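Local atomic coordinates of putidaredoxin reductase (Pseudomonas putida, PDB entry 1Q1R), a protein that probably passes electrons from NADH through its bound FAD to the iron-sulfur protein putidaredoxin, which supplies the cytochrome P450cam monooxygenase. Residues V188-P192 and Y347-I351; D263-I268 and A281-R287; A325-F329 and M340-S344; D369-A373 and I389-R393. All blocks are in the same frame, centred on the assembly; numbering follows the deposited sequence.

Contact 1 (V188-P192 and Y347-I351)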
loop_
_atom_site.group_PDB
_atom_site.type_symbol
_atom_site.label_atom_id
_atom_site.label_comp_id
_atom_site.label_asym_id
_atom_site.label_seq_id
_atom_site.Cartn_x
_atom_site.Cartn_y
_atom_site.Cartn_z
ATOM N N VAL A 188 5.356 7.653 -10.345
ATOM C CA VAL A 188 4.458 6.636 -10.885
ATOM C C VAL A 188 3.481 7.079 -11.970
ATOM O O VAL A 188 2.799 6.244 -12.565
ATOM C CB VAL A 188 3.654 5.973 -9.750
ATOM C CG1 VAL A 188 4.608 5.398 -8.714
ATOM C CG2 VAL A 188 2.726 6.986 -9.108
ATOM N N THR A 189 3.409 8.377 -12.240
ATOM C CA THR A 189 2.493 8.857 -13.264
ATOM C C THR A 189 3.157 9.799 -14.250
ATOM O O THR A 189 4.258 10.293 -14.017
ATOM C CB THR A 189 1.295 9.600 -12.650
ATOM O OG1 THR A 189 1.737 10.844 -12.093
ATOM C CG2 THR A 189 0.652 8.761 -11.559
ATOM N N ALA A 190 2.469 10.043 -15.359
ATOM C CA ALA A 190 2.969 10.946 -16.383
ATOM C C ALA A 190 2.539 12.347 -15.981
ATOM O O ALA A 190 1.542 12.518 -15.277
ATOM C CB ALA A 190 2.384 10.579 -17.745
ATOM N N PRO A 191 3.286 13.369 -16.420
ATOM C CA PRO A 191 2.994 14.770 -16.109
ATOM C C PRO A 191 1.524 15.174 -16.223
ATOM O O PRO A 191 0.964 15.755 -15.295
ATOM C CB PRO A 191 3.893 15.524 -17.081
ATOM C CG PRO A 191 5.102 14.643 -17.134
ATOM C CD PRO A 191 4.489 13.265 -17.269
ATOM N N PRO A 192 0.876 14.870 -17.360
ATOM C CA PRO A 192 -0.535 15.247 -17.499
ATOM C C PRO A 192 -1.444 14.612 -16.448
ATOM O O PRO A 192 -2.531 15.116 -16.172
ATOM C CB PRO A 192 -0.871 14.806 -18.925
ATOM C CG PRO A 192 0.061 13.655 -19.153
ATOM C CD PRO A 192 1.349 14.153 -18.557
ATOM N N TYR A 347 8.076 3.518 -19.184
ATOM C CA TYR A 347 7.235 3.918 -20.306
ATOM C C TYR A 347 7.907 5.039 -21.090
ATOM O O TYR A 347 8.603 5.878 -20.512
ATOM C CB TYR A 347 5.861 4.385 -19.803
ATOM C CG TYR A 347 5.855 5.770 -19.198
ATOM C CD1 TYR A 347 5.678 6.900 -19.994
ATOM C CD2 TYR A 347 6.055 5.954 -17.832
ATOM C CE1 TYR A 347 5.701 8.179 -19.446
ATOM C CE2 TYR A 347 6.081 7.229 -17.273
ATOM C CZ TYR A 347 5.904 8.335 -18.086
ATOM O OH TYR A 347 5.947 9.596 -17.541
ATOM N N ASP A 348 7.701 5.049 -22.404
ATOM C CA ASP A 348 8.283 6.083 -23.247
ATOM C C ASP A 348 7.202 6.963 -23.856
ATOM O O ASP A 348 7.488 7.835 -24.675
ATOM C CB ASP A 348 9.144 5.467 -24.351
ATOM C CG ASP A 348 8.425 4.388 -25.116
ATOM O OD1 ASP A 348 7.310 4.651 -25.610
ATOM O OD2 ASP A 348 8.981 3.277 -25.228
ATOM N N ARG A 349 5.957 6.723 -23.459
ATOM C CA ARG A 349 4.838 7.529 -23.934
ATOM C C ARG A 349 3.510 7.073 -23.359
ATOM O O ARG A 349 3.338 5.915 -22.981
ATOM C CB ARG A 349 4.750 7.524 -25.460
ATOM C CG ARG A 349 4.331 6.206 -26.078
ATOM C CD ARG A 349 3.544 6.471 -27.347
ATOM N NE ARG A 349 3.327 5.261 -28.128
ATOM C CZ ARG A 349 2.464 5.173 -29.135
ATOM N NH1 ARG A 349 1.735 6.228 -29.478
ATOM N NH2 ARG A 349 2.337 4.034 -29.802
ATOM N N ILE A 350 2.573 8.005 -23.290
ATOM C CA ILE A 350 1.257 7.704 -22.767
ATOM C C ILE A 350 0.218 8.067 -23.810
ATOM O O ILE A 350 0.454 8.912 -24.676
ATOM C CB ILE A 350 0.953 8.504 -21.481
ATOM C CG1 ILE A 350 0.698 9.971 -21.829
ATOM C CG2 ILE A 350 2.120 8.389 -20.506
ATOM C CD1 ILE A 350 0.159 10.789 -20.677
ATOM N N ILE A 351 -0.927 7.408 -23.725
ATOM C CA ILE A 351 -2.033 7.669 -24.627
ATOM C C ILE A 351 -3.241 7.875 -23.731
ATOM O O ILE A 351 -3.589 7.003 -22.932
ATOM C CB ILE A 351 -2.283 6.481 -25.587
ATOM C CG1 ILE A 351 -1.063 6.282 -26.491
ATOM C CG2 ILE A 351 -3.535 6.739 -26.417
ATOM C CD1 ILE A 351 -1.198 5.148 -27.476
#
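Ile-350 reaches from its strand toward the start of helix 191-204, and its two branches divide the work. CG2 packs on the methyl of Ala-190 at 3.5 Å from CB, while CD1 reaches across to the CG corner of the Pro-192 ring. That second pair is tight: Pro-192 CG and Ile-350 CD1 are 3.2 Å apart, closer than usual van der Waals contact. The torsions account for the spread: CG1 lies between the backbone N and the carbonyl carbon (chi1 73°), sending CD1 to the proline. Ala-190, the N-cap residue of the helix, is buried and receives both branches, Ile-350 CD1 standing 3.7 Å from its CB.

The Tyr-347 side is looser. Its hydroxyl oxygen comes up to the Ala-190 backbone, OH to CA 3.5 Å, and the ring lies obliquely to the alanine methyl, with CZ 4.2 Å from CB. Pro-191, exposed to solvent, touches this tyrosine just at the margin, CD to OH 4.0 Å. The two segments exchange no hydrogen bond, and the contact is carried by apolar packing.

Tyr-347 stacks edge-to-face with Tyr-365 of strand 360-367, and Ile-350 also rests on Val-363 and Tyr-365 of that strand. The start of helix 191-204 is thereby set against strand 349-353, an outermost strand of the antiparallel C-terminal sheet.

Contact 2 (D263-I268 and A281-R287). With FAD (flavin-adenine dinucleotide), chain C.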
loop_
_atom_site.group_PDB
_atom_site.type_symbol
_atom_site.label_atom_id
_atom_site.label_comp_id
_atom_site.label_asym_id
_atom_site.label_seq_id
_atom_site.Cartn_x
_atom_site.Cartn_y
_atom_site.Cartn_z
ATOM N N ASP A 263 17.046 -6.850 0.322
ATOM C CA ASP A 263 17.357 -5.788 -0.625
ATOM C C ASP A 263 16.096 -4.950 -0.788
ATOM O O ASP A 263 15.267 -5.228 -1.652
ATOM C CB ASP A 263 17.770 -6.379 -1.978
ATOM C CG ASP A 263 18.129 -5.311 -2.995
ATOM O OD1 ASP A 263 18.435 -5.672 -4.150
ATOM O OD2 ASP A 263 18.108 -4.109 -2.645
ATOM N N ASN A 264 15.964 -3.921 0.044
ATOM C CA ASN A 264 14.789 -3.056 0.021
ATOM C C ASN A 264 13.588 -3.986 0.077
ATOM O O ASN A 264 12.680 -3.901 -0.745
ATOM C CB ASN A 264 14.730 -2.225 -1.266
ATOM C CG ASN A 264 13.612 -1.190 -1.241
ATOM O OD1 ASN A 264 12.607 -1.361 -0.549
ATOM N ND2 ASN A 264 13.778 -0.118 -2.006
ATOM N N GLY A 265 13.611 -4.886 1.051
ATOM C CA GLY A 265 12.540 -5.847 1.213
ATOM C C GLY A 265 13.138 -7.218 1.431
ATOM O O GLY A 265 14.339 -7.411 1.239
ATOM N N ILE A 266 12.310 -8.169 1.845
ATOM C CA ILE A 266 12.767 -9.530 2.080
ATOM C C ILE A 266 12.637 -10.328 0.780
ATOM O O ILE A 266 11.532 -10.566 0.286
ATOM C CB ILE A 266 11.941 -10.196 3.198
ATOM C CG1 ILE A 266 12.074 -9.371 4.483
ATOM C CG2 ILE A 266 12.416 -11.627 3.423
ATOM C CD1 ILE A 266 11.260 -9.888 5.646
ATOM N N VAL A 267 13.778 -10.723 0.226
ATOM C CA VAL A 267 13.817 -11.470 -1.028
ATOM C C VAL A 267 13.195 -12.860 -0.930
ATOM O O VAL A 267 13.525 -13.639 -0.040
ATOM C CB VAL A 267 15.275 -11.607 -1.533
ATOM C CG1 VAL A 267 15.317 -12.425 -2.819
ATOM C CG2 VAL A 267 15.873 -10.225 -1.760
ATOM N N ILE A 268 12.282 -13.158 -1.849
ATOM C CA ILE A 268 11.623 -14.457 -1.888
ATOM C C ILE A 268 11.629 -14.988 -3.318
ATOM O O ILE A 268 11.696 -14.208 -4.275
ATOM C CB ILE A 268 10.159 -14.372 -1.402
ATOM C CG1 ILE A 268 9.349 -13.440 -2.307
ATOM C CG2 ILE A 268 10.122 -13.872 0.027
ATOM C CD1 ILE A 268 7.855 -13.519 -2.078
ATOM N N ALA A 281 8.129 -15.043 2.992
ATOM C CA ALA A 281 7.827 -13.633 3.248
ATOM C C ALA A 281 6.590 -13.292 2.419
ATOM O O ALA A 281 6.340 -13.924 1.393
ATOM C CB ALA A 281 8.995 -12.749 2.850
ATOM N N VAL A 282 5.823 -12.292 2.851
ATOM C CA VAL A 282 4.592 -11.934 2.145
ATOM C C VAL A 282 4.131 -10.506 2.448
ATOM O O VAL A 282 4.337 -10.004 3.553
ATOM C CB VAL A 282 3.465 -12.920 2.544
ATOM C CG1 VAL A 282 3.204 -12.821 4.037
ATOM C CG2 VAL A 282 2.195 -12.647 1.759
ATOM N N GLY A 283 3.511 -9.860 1.460
ATOM C CA GLY A 283 3.001 -8.513 1.652
ATOM C C GLY A 283 3.946 -7.372 1.339
ATOM O O GLY A 283 4.847 -7.502 0.514
ATOM N N ASP A 284 3.726 -6.240 2.007
ATOM C CA ASP A 284 4.537 -5.041 1.821
ATOM C C ASP A 284 6.037 -5.279 2.005
ATOM O O ASP A 284 6.850 -4.574 1.420
ATOM C CB ASP A 284 4.109 -3.950 2.814
ATOM C CG ASP A 284 2.745 -3.353 2.499
ATOM O OD1 ASP A 284 2.009 -3.911 1.659
ATOM O OD2 ASP A 284 2.410 -2.315 3.108
ATOM N N CYS A 285 6.397 -6.263 2.821
ATOM C CA CYS A 285 7.805 -6.537 3.104
ATOM C C CYS A 285 8.513 -7.430 2.100
ATOM O O CYS A 285 9.734 -7.580 2.164
ATOM C CB CYS A 285 7.947 -7.182 4.484
ATOM S SG CYS A 285 7.529 -8.947 4.533
ATOM N N ALA A 286 7.763 -8.015 1.173
ATOM C CA ALA A 286 8.350 -8.944 0.215
ATOM C C ALA A 286 8.800 -8.400 -1.133
ATOM O O ALA A 286 8.035 -7.749 -1.849
ATOM C CB ALA A 286 7.388 -10.113 -0.005
ATOM N N ARG A 287 10.060 -8.668 -1.466
ATOM C CA ARG A 287 10.603 -8.271 -2.757
ATOM C C ARG A 287 10.624 -9.564 -3.564
ATOM O O ARG A 287 11.309 -10.519 -3.207
ATOM C CB ARG A 287 12.019 -7.707 -2.630
ATOM C CG ARG A 287 12.664 -7.420 -3.991
ATOM C CD ARG A 287 13.816 -6.458 -3.862
ATOM N NE ARG A 287 13.353 -5.149 -3.417
ATOM C CZ ARG A 287 12.711 -4.280 -4.188
ATOM N NH1 ARG A 287 12.457 -4.573 -5.456
ATOM N NH2 ARG A 287 12.321 -3.115 -3.691
HETATM P PA FAD C . 1.284 -4.287 7.647
HETATM O O1A FAD C . 2.312 -3.272 7.979
HETATM O O2A FAD C . -0.122 -3.846 7.497
HETATM O O5B FAD C . 1.320 -5.458 8.740
HETATM C C5B FAD C . 2.549 -5.920 9.313
HETATM C C4B FAD C . 2.354 -6.093 10.829
HETATM O O4B FAD C . 3.441 -6.919 11.381
HETATM C C3B FAD C . 2.445 -4.741 11.553
HETATM O O3B FAD C . 1.505 -4.722 12.636
HETATM C C2B FAD C . 3.848 -4.744 12.109
HETATM O O2B FAD C . 3.923 -3.920 13.277
HETATM C C1B FAD C . 4.013 -6.199 12.495
HETATM N N9A FAD C . 5.419 -6.601 12.776
HETATM C C8A FAD C . 6.514 -6.256 12.075
HETATM N N7A FAD C . 7.592 -6.797 12.656
HETATM C C5A FAD C . 7.181 -7.483 13.718
HETATM C C6A FAD C . 7.836 -8.238 14.694
HETATM N N6A FAD C . 9.161 -8.366 14.668
HETATM N N1A FAD C . 7.109 -8.831 15.674
HETATM C C2A FAD C . 5.776 -8.702 15.719
HETATM N N3A FAD C . 5.130 -7.978 14.793
HETATM C C4A FAD C . 5.806 -7.365 13.792
HETATM N N1 FAD C . -3.678 -0.492 -0.523
HETATM C C2 FAD C . -4.564 -0.578 -1.604
HETATM O O2 FAD C . -4.459 -1.498 -2.414
HETATM N N3 FAD C . -5.579 0.386 -1.744
HETATM C C4 FAD C . -5.703 1.429 -0.796
HETATM O O4 FAD C . -6.622 2.238 -0.906
HETATM C C4X FAD C . -4.810 1.514 0.285
HETATM N N5 FAD C . -4.952 2.484 1.234
HETATM C C5X FAD C . -4.148 2.551 2.334
HETATM C C6 FAD C . -4.349 3.555 3.305
HETATM C C7 FAD C . -3.532 3.609 4.457
HETATM C C7M FAD C . -3.751 4.736 5.484
HETATM C C8 FAD C . -2.509 2.645 4.642
HETATM C C8M FAD C . -1.618 2.655 5.894
HETATM C C9 FAD C . -2.308 1.646 3.673
HETATM C C9A FAD C . -3.121 1.595 2.520
HETATM N N10 FAD C . -2.944 0.583 1.537
HETATM C C10 FAD C . -3.800 0.545 0.418
HETATM C "C1'" FAD C . -1.851 -0.427 1.678
HETATM C "C2'" FAD C . -2.409 -1.762 2.177
HETATM O "O2'" FAD C . -3.248 -1.522 3.312
HETATM C "C3'" FAD C . -1.273 -2.729 2.555
HETATM O "O3'" FAD C . -0.388 -2.871 1.436
HETATM C "C4'" FAD C . -1.836 -4.102 2.946
HETATM O "O4'" FAD C . -2.723 -3.955 4.057
HETATM C "C5'" FAD C . -0.728 -5.098 3.328
HETATM O "O5'" FAD C . -0.107 -4.772 4.583
HETATM P P FAD C . 0.854 -5.868 5.281
HETATM O O1P FAD C . 0.006 -6.800 6.053
HETATM O O2P FAD C . 1.730 -6.434 4.231
HETATM O O3P FAD C . 1.791 -4.991 6.276
#
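Arg-287 folds back over the turn that precedes strand 266-267 and grips Asn-264 O side-on with two nitrogens. Arg-287 NE reaches Asn-264 O at 3.0 Å and NH2 of the same guanidinium reaches it at 3.1 Å, both from the same face of the carbonyl plane, NE from well above it (64°). NE also makes a weak bond to Asp-263 O, strongly bent at 120°. A chain bent at chi3 (-65°) turns the guanidinium edge to these carbonyls. Asn-264 O is shared further with Arg-298 NE.

As in parallel strands, Ile-266 N donates almost straight to Cys-285 O at 2.7 Å, Ile-266 O takes the amide of Arg-287, and Ile-268 N donates to Arg-287 O at 3.1 Å. Ala-281 O, by contrast, is buried with no partner in the model. The Ala-281 methyl touches both isoleucines and is tight against one: Ala-281 CB is 3.2 Å from Ile-268 CG2.

On the cofactor side, Asp-284 N donates to FAD O2P at 3.0 Å, and its OD1 accepts from the ribityl hydroxyl O3' at 2.6 Å. OD2 is held by a salt bridge to Arg-134. Gly-283 suits this place, because a side chain would clash with O2P. A glycine followed by an aspartate binding the pyrophosphate by its amide and the ribityl chain by its carboxylate is characteristic of FAD sites in the glutathione reductase fold.

Contact 3 (A325-F329 and M340-S344)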
loop_
_atom_site.group_PDB
_atom_site.type_symbol
_atom_site.label_atom_id
_atom_site.label_comp_id
_atom_site.label_asym_id
_atom_site.label_seq_id
_atom_site.Cartn_x
_atom_site.Cartn_y
_atom_site.Cartn_z
ATOM N N ALA A 325 -0.933 -12.604 -11.517
ATOM C CA ALA A 325 -1.856 -11.618 -12.064
ATOM C C ALA A 325 -1.176 -10.255 -12.129
ATOM O O ALA A 325 -0.234 -9.988 -11.384
ATOM C CB ALA A 325 -3.107 -11.537 -11.194
ATOM N N ALA A 326 -1.641 -9.399 -13.030
ATOM C CA ALA A 326 -1.065 -8.067 -13.145
ATOM C C ALA A 326 -1.292 -7.352 -11.815
ATOM O O ALA A 326 -2.345 -7.494 -11.205
ATOM C CB ALA A 326 -1.741 -7.295 -14.275
ATOM N N PRO A 327 -0.298 -6.591 -11.341
ATOM C CA PRO A 327 -0.486 -5.886 -10.070
ATOM C C PRO A 327 -1.434 -4.701 -10.242
ATOM O O PRO A 327 -1.464 -4.068 -11.300
ATOM C CB PRO A 327 0.927 -5.446 -9.710
ATOM C CG PRO A 327 1.546 -5.195 -11.058
ATOM C CD PRO A 327 1.068 -6.394 -11.857
ATOM N N TRP A 328 -2.227 -4.417 -9.216
ATOM C CA TRP A 328 -3.146 -3.288 -9.279
ATOM C C TRP A 328 -3.470 -2.760 -7.893
ATOM O O TRP A 328 -3.187 -3.408 -6.879
ATOM C CB TRP A 328 -4.450 -3.663 -10.001
ATOM C CG TRP A 328 -5.350 -4.613 -9.261
ATOM C CD1 TRP A 328 -5.245 -5.970 -9.211
ATOM C CD2 TRP A 328 -6.499 -4.268 -8.471
ATOM N NE1 TRP A 328 -6.257 -6.496 -8.443
ATOM C CE2 TRP A 328 -7.040 -5.473 -7.976
ATOM C CE3 TRP A 328 -7.122 -3.056 -8.135
ATOM C CZ2 TRP A 328 -8.180 -5.506 -7.159
ATOM C CZ3 TRP A 328 -8.253 -3.086 -7.324
ATOM C CH2 TRP A 328 -8.770 -4.307 -6.844
ATOM N N PHE A 329 -4.039 -1.562 -7.860
ATOM C CA PHE A 329 -4.436 -0.943 -6.606
ATOM C C PHE A 329 -5.409 0.176 -6.934
ATOM O O PHE A 329 -5.664 0.462 -8.108
ATOM C CB PHE A 329 -3.209 -0.429 -5.837
ATOM C CG PHE A 329 -2.622 0.838 -6.378
ATOM C CD1 PHE A 329 -3.026 2.075 -5.881
ATOM C CD2 PHE A 329 -1.650 0.801 -7.373
ATOM C CE1 PHE A 329 -2.469 3.257 -6.363
ATOM C CE2 PHE A 329 -1.086 1.976 -7.864
ATOM C CZ PHE A 329 -1.497 3.208 -7.358
ATOM N N MET A 340 -5.693 1.681 -10.638
ATOM C CA MET A 340 -4.470 1.554 -11.410
ATOM C C MET A 340 -4.059 0.095 -11.578
ATOM O O MET A 340 -4.091 -0.680 -10.620
ATOM C CB MET A 340 -3.340 2.317 -10.705
ATOM C CG MET A 340 -3.588 3.819 -10.469
ATOM S SD MET A 340 -4.979 4.293 -9.374
ATOM C CE MET A 340 -5.913 5.382 -10.494
ATOM N N VAL A 341 -3.679 -0.280 -12.797
ATOM C CA VAL A 341 -3.228 -1.643 -13.068
ATOM C C VAL A 341 -1.876 -1.623 -13.777
ATOM O O VAL A 341 -1.640 -0.799 -14.661
ATOM C CB VAL A 341 -4.241 -2.433 -13.937
ATOM C CG1 VAL A 341 -4.508 -1.700 -15.241
ATOM C CG2 VAL A 341 -3.701 -3.827 -14.215
ATOM N N GLY A 342 -0.989 -2.526 -13.369
ATOM C CA GLY A 342 0.329 -2.607 -13.968
ATOM C C GLY A 342 1.333 -1.654 -13.355
ATOM O O GLY A 342 1.001 -0.873 -12.458
ATOM N N LEU A 343 2.567 -1.721 -13.847
ATOM C CA LEU A 343 3.649 -0.869 -13.375
ATOM C C LEU A 343 4.107 -0.003 -14.542
ATOM O O LEU A 343 4.516 -0.516 -15.580
ATOM C CB LEU A 343 4.807 -1.732 -12.861
ATOM C CG LEU A 343 4.388 -2.742 -11.786
ATOM C CD1 LEU A 343 5.573 -3.608 -11.387
ATOM C CD2 LEU A 343 3.830 -1.994 -10.577
ATOM N N SER A 344 4.033 1.311 -14.357
ATOM C CA SER A 344 4.397 2.279 -15.391
ATOM C C SER A 344 5.892 2.478 -15.642
ATOM O O SER A 344 6.287 3.045 -16.665
ATOM C CB SER A 344 3.773 3.631 -15.051
ATOM O OG SER A 344 4.200 4.075 -13.773
#
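Phe-329 and Met-340 face each other as an antiparallel hydrogen-bonded pair, and their backbones carry much of the polar contact. Phe-329 N donates to Met-340 O at 2.9 Å, in the carbonyl plane, and Met-340 N returns the bond to Phe-329 O at 2.8 Å. Beyond the non-hydrogen-bonded pair of Trp-328 and Val-341, Gly-342 N closes the ladder on Pro-327 O at 2.6 Å.

Aromatic contacts lie on the Phe-329 side of the sheet. With CG placed between the backbone N and the carbonyl carbon (chi1 76°), the phenyl ring swings across to its partner and takes Met-340 CB over one face, a CH-pi contact with CB 4.0 Å from the ring centroid. The methionine chain bends at chi2 and chi3, bringing SD obliquely to the ring in a Met-aromatic contact at 4.5 Å from the centroid. A serine in place of Phe-329 would probably leave the methionine CB and sulfur without their ring and open a gap beside the FAD.

Apolar packing completes the contact. Pro-327 CG meets Leu-343 CG at 3.8 Å, the side chains crossing at about a right angle, and Ala-326 CB touches Val-341 CG2 at 4.0 Å.

The segments belong to the hairpin of strands 328-333 and 336-342. Trp-328 makes a cation-pi contact with Lys-387 of helix 380-391, which also packs on Val-341, while strand 370-377 continues the sheet beyond Val-341.

Contact 4 (D369-A373 and I389-R393)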
loop_
_atom_site.group_PDB
_atom_site.type_symbol
_atom_site.label_atom_id
_atom_site.label_comp_id
_atom_site.label_asym_id
_atom_site.label_seq_id
_atom_site.Cartn_x
_atom_site.Cartn_y
_atom_site.Cartn_z
ATOM N N ASP A 369 5.188 -0.448 -28.242
ATOM C CA ASP A 369 3.794 -0.759 -28.538
ATOM C C ASP A 369 3.205 -1.628 -27.434
ATOM O O ASP A 369 2.030 -1.993 -27.475
ATOM C CB ASP A 369 3.669 -1.488 -29.878
ATOM C CG ASP A 369 4.070 -0.620 -31.053
ATOM O OD1 ASP A 369 3.667 0.563 -31.099
ATOM O OD2 ASP A 369 4.781 -1.128 -31.942
ATOM N N ARG A 370 4.033 -1.963 -26.450
ATOM C CA ARG A 370 3.592 -2.787 -25.334
ATOM C C ARG A 370 2.975 -1.928 -24.234
ATOM O O ARG A 370 3.563 -0.929 -23.811
ATOM C CB ARG A 370 4.768 -3.573 -24.754
ATOM C CG ARG A 370 4.391 -4.383 -23.524
ATOM C CD ARG A 370 5.608 -4.927 -22.800
ATOM N NE ARG A 370 5.230 -5.528 -21.524
ATOM C CZ ARG A 370 6.096 -5.955 -20.609
ATOM N NH1 ARG A 370 7.401 -5.846 -20.828
ATOM N NH2 ARG A 370 5.656 -6.489 -19.476
ATOM N N VAL A 371 1.790 -2.320 -23.778
ATOM C CA VAL A 371 1.109 -1.591 -22.716
ATOM C C VAL A 371 1.657 -2.072 -21.374
ATOM O O VAL A 371 1.561 -3.252 -21.046
ATOM C CB VAL A 371 -0.422 -1.825 -22.759
ATOM C CG1 VAL A 371 -1.099 -1.080 -21.614
ATOM C CG2 VAL A 371 -0.985 -1.343 -24.095
ATOM N N LEU A 372 2.239 -1.153 -20.610
ATOM C CA LEU A 372 2.817 -1.478 -19.305
ATOM C C LEU A 372 1.814 -1.336 -18.169
ATOM O O LEU A 372 1.758 -2.175 -17.273
ATOM C CB LEU A 372 4.015 -0.569 -19.019
ATOM C CG LEU A 372 5.248 -0.711 -19.917
ATOM C CD1 LEU A 372 6.237 0.403 -19.596
ATOM C CD2 LEU A 372 5.888 -2.077 -19.707
ATOM N N ALA A 373 1.028 -0.267 -18.205
ATOM C CA ALA A 373 0.044 -0.025 -17.161
ATOM C C ALA A 373 -1.051 0.905 -17.648
ATOM O O ALA A 373 -0.921 1.550 -18.686
ATOM C CB ALA A 373 0.728 0.586 -15.936
ATOM N N ILE A 389 -5.458 -6.997 -20.822
ATOM C CA ILE A 389 -4.437 -6.568 -21.777
ATOM C C ILE A 389 -3.026 -6.734 -21.204
ATOM O O ILE A 389 -2.116 -7.201 -21.895
ATOM C CB ILE A 389 -4.651 -5.083 -22.186
ATOM C CG1 ILE A 389 -5.942 -4.951 -22.994
ATOM C CG2 ILE A 389 -3.463 -4.575 -23.000
ATOM C CD1 ILE A 389 -6.417 -3.520 -23.181
ATOM N N ILE A 390 -2.853 -6.356 -19.940
ATOM C CA ILE A 390 -1.553 -6.452 -19.280
ATOM C C ILE A 390 -1.191 -7.889 -18.926
ATOM O O ILE A 390 -0.112 -8.370 -19.272
ATOM C CB ILE A 390 -1.520 -5.617 -17.969
ATOM C CG1 ILE A 390 -1.901 -4.166 -18.257
ATOM C CG2 ILE A 390 -0.135 -5.687 -17.337
ATOM C CD1 ILE A 390 -1.012 -3.489 -19.264
ATOM N N THR A 391 -2.097 -8.567 -18.230
ATOM C CA THR A 391 -1.862 -9.942 -17.805
ATOM C C THR A 391 -1.598 -10.896 -18.963
ATOM O O THR A 391 -0.715 -11.749 -18.878
ATOM C CB THR A 391 -3.050 -10.486 -16.987
ATOM O OG1 THR A 391 -3.283 -9.641 -15.853
ATOM C CG2 THR A 391 -2.759 -11.906 -16.505
ATOM N N ASP A 392 -2.355 -10.755 -20.047
ATOM C CA ASP A 392 -2.179 -11.636 -21.196
ATOM C C ASP A 392 -1.276 -11.086 -22.296
ATOM O O ASP A 392 -1.147 -11.697 -23.358
ATOM C CB ASP A 392 -3.538 -12.008 -21.787
ATOM C CG ASP A 392 -4.398 -12.769 -20.809
ATOM O OD1 ASP A 392 -3.867 -13.692 -20.157
ATOM O OD2 ASP A 392 -5.601 -12.454 -20.689
ATOM N N ARG A 393 -0.648 -9.941 -22.047
ATOM C CA ARG A 393 0.243 -9.352 -23.041
ATOM C C ARG A 393 -0.434 -9.246 -24.408
ATOM O O ARG A 393 0.150 -9.617 -25.425
ATOM C CB ARG A 393 1.504 -10.207 -23.169
ATOM C CG ARG A 393 2.705 -9.690 -22.407
ATOM C CD ARG A 393 3.213 -8.391 -23.018
ATOM N NE ARG A 393 4.556 -8.060 -22.553
ATOM C CZ ARG A 393 5.625 -8.826 -22.755
ATOM N NH1 ARG A 393 5.507 -9.971 -23.419
ATOM N NH2 ARG A 393 6.811 -8.449 -22.298
HETATM O O HOH W 1 0.592 -5.551 -22.284
#
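Val-371 and Ile-390 make the apolar heart of this contact, their side chains crossing at about a right angle. Ile-390 CD1 presses on Val-371 CG1 at 3.4 Å, a tight carbon pair. With chi1 and chi2 of Ile-390 both near -60°, CD1 is turned in toward the strand.

The polar link is indirect: one water donates to Val-371 O at 2.8 Å and to Ile-389 O at 3.2 Å, bridging strand and helix.

In the charged contact, Arg-370 stretches out from CG to NE and offers a guanidinium face to Arg-393, whose plane stands nearly perpendicular (86°). Arg-393 NH2 sits 3.0 Å above the plane of the Arg-370 guanidinium, and Arg-370 NE and Arg-393 NE, two positively charged donors, are 2.8 Å apart without bonding. So close an approach is probably unfavourable, and the modelled placing of the exposed Arg-393 end is doubtful. Leu-372 CD2 covers the opposite face of Arg-370, and Arg-370 NH2 has a weak hydrogen bond to Leu-292 O. A leucine in place of Arg-370 would probably leave Leu-292 O without this weak donor and Leu-372 CD2 without the flat group it packs on.

Arg-393, with positive phi, is the C-prime residue of a Schellman motif (Arg-393 N to Ile-390 O, Leu-394 N to Ile-389 O) that closes the C-terminal end of helix 380-391, next to the packing of Ile-390 on strand 370-377.

Overall arrangement
Contacts 1, 3 and 4 all reach the same antiparallel C-terminal sheet. Contacts 3 and 4 are closest, with centres 10 Å apart: strands 336-342 and 370-377 are neighbours, and Thr-391 OG1 probably bonds to Ala-326 N at 3.3 Å. Contact 1 has its centre 15 Å from those of both, meeting contact 3 through a probable hydrogen bond of 2.9 Å between Val-188 O and Ser-344 OG. Contact 2 stands apart, its centre 18 Å from that of contact 3 and nearest atoms about 9 Å away, yet FAD relates these two: contact 2 binds its phosphate and ribityl chain, while the Phe-329 side chain in contact 3 comes within about 4 Å of it.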